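Local atomic coordinates of cupin type-2 domain-containing protein (Klebsiella pneumoniae subsp. pneumoniae MGH 78578, PDB entry 3H8U), a protein that is of unknown function but adopts the cupin double-stranded beta-helix fold and probably binds a metal ion. Residues D62-I67 against F107-V112. Numbering follows the deposited sequence.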
ATOM      1  N   ASP A  62      10.664  -1.690   0.526  1.00 29.42           N
ATOM      2  CA  ASP A  62       9.577  -1.746   1.471  1.00 29.55           C
ATOM      3  C   ASP A  62       8.817  -0.417   1.441  1.00 28.73           C
ATOM      4  O   ASP A  62       9.341   0.641   1.811  1.00 29.10           O
ATOM      5  CB  ASP A  62      10.110  -2.023   2.875  1.00 29.00           C
ATOM      6  CG  ASP A  62       9.016  -2.351   3.878  1.00 28.62           C
ATOM      7  OD1 ASP A  62       7.804  -2.380   3.506  1.00 31.29           O
ATOM      8  OD2 ASP A  62       9.398  -2.591   5.065  1.00 31.39           O
ATOM      9  N   THR A  63       7.592  -0.494   0.961  1.00 28.80           N
ATOM     10  CA  THR A  63       6.716   0.655   0.835  1.00 28.90           C
ATOM     11  C   THR A  63       5.636   0.565   1.914  1.00 29.62           C
ATOM     12  O   THR A  63       4.864  -0.403   1.950  1.00 29.69           O
ATOM     13  CB  THR A  63       6.045   0.732  -0.571  1.00 28.19           C
ATOM     14  OG1 THR A  63       7.062   0.742  -1.582  1.00 30.33           O
ATOM     15  CG2 THR A  63       5.236   2.037  -0.673  1.00 28.02           C
ATOM     16  N   TRP A  64       5.598   1.569   2.795  1.00 28.77           N
ATOM     17  CA  TRP A  64       4.595   1.640   3.831  1.00 29.46           C
ATOM     18  C   TRP A  64       3.531   2.664   3.524  1.00 29.71           C
ATOM     19  O   TRP A  64       3.829   3.787   3.138  1.00 30.04           O
ATOM     20  CB  TRP A  64       5.190   2.050   5.179  1.00 30.40           C
ATOM     21  CG  TRP A  64       6.223   1.187   5.774  1.00 29.65           C
ATOM     22  CD1 TRP A  64       6.722   0.017   5.292  1.00 30.96           C
ATOM     23  CD2 TRP A  64       6.859   1.402   7.040  1.00 30.25           C
ATOM     24  NE1 TRP A  64       7.623  -0.503   6.177  1.00 30.29           N
ATOM     25  CE2 TRP A  64       7.743   0.332   7.249  1.00 30.44           C
ATOM     26  CE3 TRP A  64       6.750   2.397   8.026  1.00 29.29           C
ATOM     27  CZ2 TRP A  64       8.523   0.213   8.393  1.00 30.30           C
ATOM     28  CZ3 TRP A  64       7.528   2.282   9.172  1.00 29.47           C
ATOM     29  CH2 TRP A  64       8.401   1.200   9.350  1.00 31.96           C
ATOM     30  N   THR A  65       2.264   2.284   3.729  1.00 30.34           N
ATOM     31  CA  THR A  65       1.171   3.247   3.630  1.00 29.77           C
ATOM     32  C   THR A  65       0.504   3.357   5.005  1.00 29.33           C
ATOM     33  O   THR A  65      -0.020   2.388   5.539  1.00 28.22           O
ATOM     34  CB  THR A  65       0.158   2.843   2.515  1.00 30.81           C
ATOM     35  OG1 THR A  65       0.785   2.937   1.235  1.00 30.14           O
ATOM     36  CG2 THR A  65      -1.034   3.767   2.547  1.00 31.92           C
ATOM     37  N   VAL A  66       0.525   4.557   5.576  1.00 29.36           N
ATOM     38  CA  VAL A  66       0.064   4.740   6.929  1.00 30.21           C
ATOM     39  C   VAL A  66      -1.466   4.948   6.977  1.00 30.45           C
ATOM     40  O   VAL A  66      -2.013   5.898   6.369  1.00 31.09           O
ATOM     41  CB  VAL A  66       0.829   5.895   7.639  1.00 29.81           C
ATOM     42  CG1 VAL A  66       0.382   5.962   9.069  1.00 30.12           C
ATOM     43  CG2 VAL A  66       2.365   5.673   7.575  1.00 29.95           C
ATOM     44  N   ILE A  67      -2.133   4.041   7.691  1.00 31.17           N
ATOM     45  CA  ILE A  67      -3.598   4.040   7.908  1.00 32.31           C
ATOM     46  C   ILE A  67      -4.012   4.931   9.071  1.00 32.23           C
ATOM     47  O   ILE A  67      -4.997   5.672   8.995  1.00 31.84           O
ATOM     48  CB  ILE A  67      -4.118   2.584   8.225  1.00 32.82           C
ATOM     49  CG1 ILE A  67      -3.739   1.589   7.108  1.00 35.14           C
ATOM     50  CG2 ILE A  67      -5.597   2.559   8.420  1.00 34.41           C
ATOM     51  CD1 ILE A  67      -4.206   2.049   5.739  1.00 38.11           C
ATOM     52  N   PHE A 107      -0.493   3.286  15.814  1.00 29.65           N
ATOM     53  CA  PHE A 107       0.167   3.511  14.531  1.00 29.73           C
ATOM     54  C   PHE A 107      -0.032   2.256  13.687  1.00 29.70           C
ATOM     55  O   PHE A 107       0.419   1.179  14.074  1.00 30.17           O
ATOM     56  CB  PHE A 107       1.645   3.809  14.786  1.00 30.77           C
ATOM     57  CG  PHE A 107       2.493   3.884  13.545  1.00 31.15           C
ATOM     58  CD1 PHE A 107       2.198   4.787  12.535  1.00 31.57           C
ATOM     59  CD2 PHE A 107       3.631   3.096  13.413  1.00 29.95           C
ATOM     60  CE1 PHE A 107       3.011   4.887  11.386  1.00 30.58           C
ATOM     61  CE2 PHE A 107       4.458   3.210  12.256  1.00 28.64           C
ATOM     62  CZ  PHE A 107       4.120   4.098  11.248  1.00 30.03           C
ATOM     63  N   ILE A 108      -0.778   2.387  12.581  1.00 29.13           N
ATOM     64  CA  ILE A 108      -1.111   1.239  11.757  1.00 29.30           C
ATOM     65  C   ILE A 108      -0.748   1.534  10.308  1.00 29.17           C
ATOM     66  O   ILE A 108      -1.133   2.570   9.749  1.00 28.85           O
ATOM     67  CB  ILE A 108      -2.629   0.871  11.904  1.00 28.93           C
ATOM     68  CG1 ILE A 108      -2.973   0.528  13.348  1.00 28.65           C
ATOM     69  CG2 ILE A 108      -3.002  -0.299  10.992  1.00 28.13           C
ATOM     70  CD1 ILE A 108      -4.443   0.377  13.632  1.00 29.92           C
ATOM     71  N   PHE A 109      -0.025   0.605   9.697  1.00 28.88           N
ATOM     72  CA  PHE A 109       0.372   0.755   8.307  1.00 28.69           C
ATOM     73  C   PHE A 109       0.395  -0.571   7.581  1.00 28.33           C
ATOM     74  O   PHE A 109       0.435  -1.633   8.189  1.00 27.82           O
ATOM     75  CB  PHE A 109       1.724   1.480   8.160  1.00 28.55           C
ATOM     76  CG  PHE A 109       2.881   0.741   8.709  1.00 28.57           C
ATOM     77  CD1 PHE A 109       3.171   0.800  10.072  1.00 30.82           C
ATOM     78  CD2 PHE A 109       3.703   0.001   7.888  1.00 30.27           C
ATOM     79  CE1 PHE A 109       4.257   0.140  10.594  1.00 30.32           C
ATOM     80  CE2 PHE A 109       4.798  -0.688   8.409  1.00 30.46           C
ATOM     81  CZ  PHE A 109       5.086  -0.590   9.769  1.00 29.94           C
ATOM     82  N   VAL A 110       0.323  -0.447   6.266  1.00 28.95           N
ATOM     83  CA  VAL A 110       0.384  -1.559   5.361  1.00 29.87           C
ATOM     84  C   VAL A 110       1.759  -1.475   4.723  1.00 29.53           C
ATOM     85  O   VAL A 110       2.092  -0.488   4.067  1.00 29.99           O
ATOM     86  CB  VAL A 110      -0.701  -1.468   4.291  1.00 30.06           C
ATOM     87  CG1 VAL A 110      -0.487  -2.599   3.207  1.00 31.36           C
ATOM     88  CG2 VAL A 110      -2.082  -1.545   4.935  1.00 28.36           C
ATOM     89  N   SER A 111       2.520  -2.546   4.900  1.00 29.68           N
ATOM     90  CA  SER A 111       3.815  -2.730   4.269  1.00 29.81           C
ATOM     91  C   SER A 111       3.738  -3.653   3.043  1.00 29.90           C
ATOM     92  O   SER A 111       3.219  -4.778   3.148  1.00 28.79           O
ATOM     93  CB  SER A 111       4.784  -3.354   5.276  1.00 30.55           C
ATOM     94  OG  SER A 111       5.921  -3.886   4.628  1.00 30.65           O
ATOM     95  N   VAL A 112       4.289  -3.177   1.921  1.00 29.91           N
ATOM     96  CA  VAL A 112       4.445  -3.992   0.729  1.00 30.08           C
ATOM     97  C   VAL A 112       5.945  -4.114   0.443  1.00 29.42           C
ATOM     98  O   VAL A 112       6.568  -3.139   0.037  1.00 30.26           O
ATOM     99  CB  VAL A 112       3.703  -3.402  -0.485  1.00 29.22           C
ATOM    100  CG1 VAL A 112       3.848  -4.353  -1.736  1.00 31.36           C
ATOM    101  CG2 VAL A 112       2.229  -3.142  -0.140  1.00 29.60           C
TER
HETATM  102  O   HOH W   1       7.564  -1.769  -2.445  1.00 13.49           O
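Ser-111 reaches across to Asp-62 and donates its hydroxyl to the carboxylate, OG to OD1 at 2.7 Å. Asp-62 CG lies anti to the backbone N (chi1 -169°), and OD1 is met on its syn side, 23° out of the carboxylate plane. The other oxygen, OD2, takes the indole N-H of Trp-64, NE1 to OD2 at 3.0 Å; the acceptor lies near the ring plane, while the donor sits above the carboxylate plane. OD2 also shares a hydrogen bond with His-97 NE2, on strand 97-101 of the facing sheet. Three polar partners thus engage the buried carboxylate: the serine hydroxyl on OD1, the indole N-H and the His-97 imidazole on OD2.

Between these antiparallel strands the backbone is paired regularly: Thr-63 with Val-112 and Thr-65 with Val-110 each exchange two N-H to O=C bonds, and Ile-67 N adds a more bent one to Ile-108 O (2.7 Å, 143° at the hydrogen). Val-112 O accepts twice, from Thr-63 N and from a water that also bonds Thr-63 OG1, whose other partner is Gln-61.

Trp-64 and Phe-109 stack face to face, with Phe-109 CE2 over the indole 3.2 Å from Trp-64 CD2. Broad rings suit this interior face, where Trp-44 stacks on Phe-109 and Tyr-73 meets Trp-64 edge-to-face. Beside them Val-66 CG1 packs against Phe-107 CE1 at 3.7 Å. On the reverse face, beta-branched Thr-65 and Val-110 suit an extended backbone and pack against Val-110 and Thr-65 of the second subunit, respectively.

The pair therefore joins two central strands of one cupin sheet: its aromatic face fills the barrel interior, and the serine, indole and imidazole bonds hold a buried carboxylate in a fixed orientation beside that apolar layer.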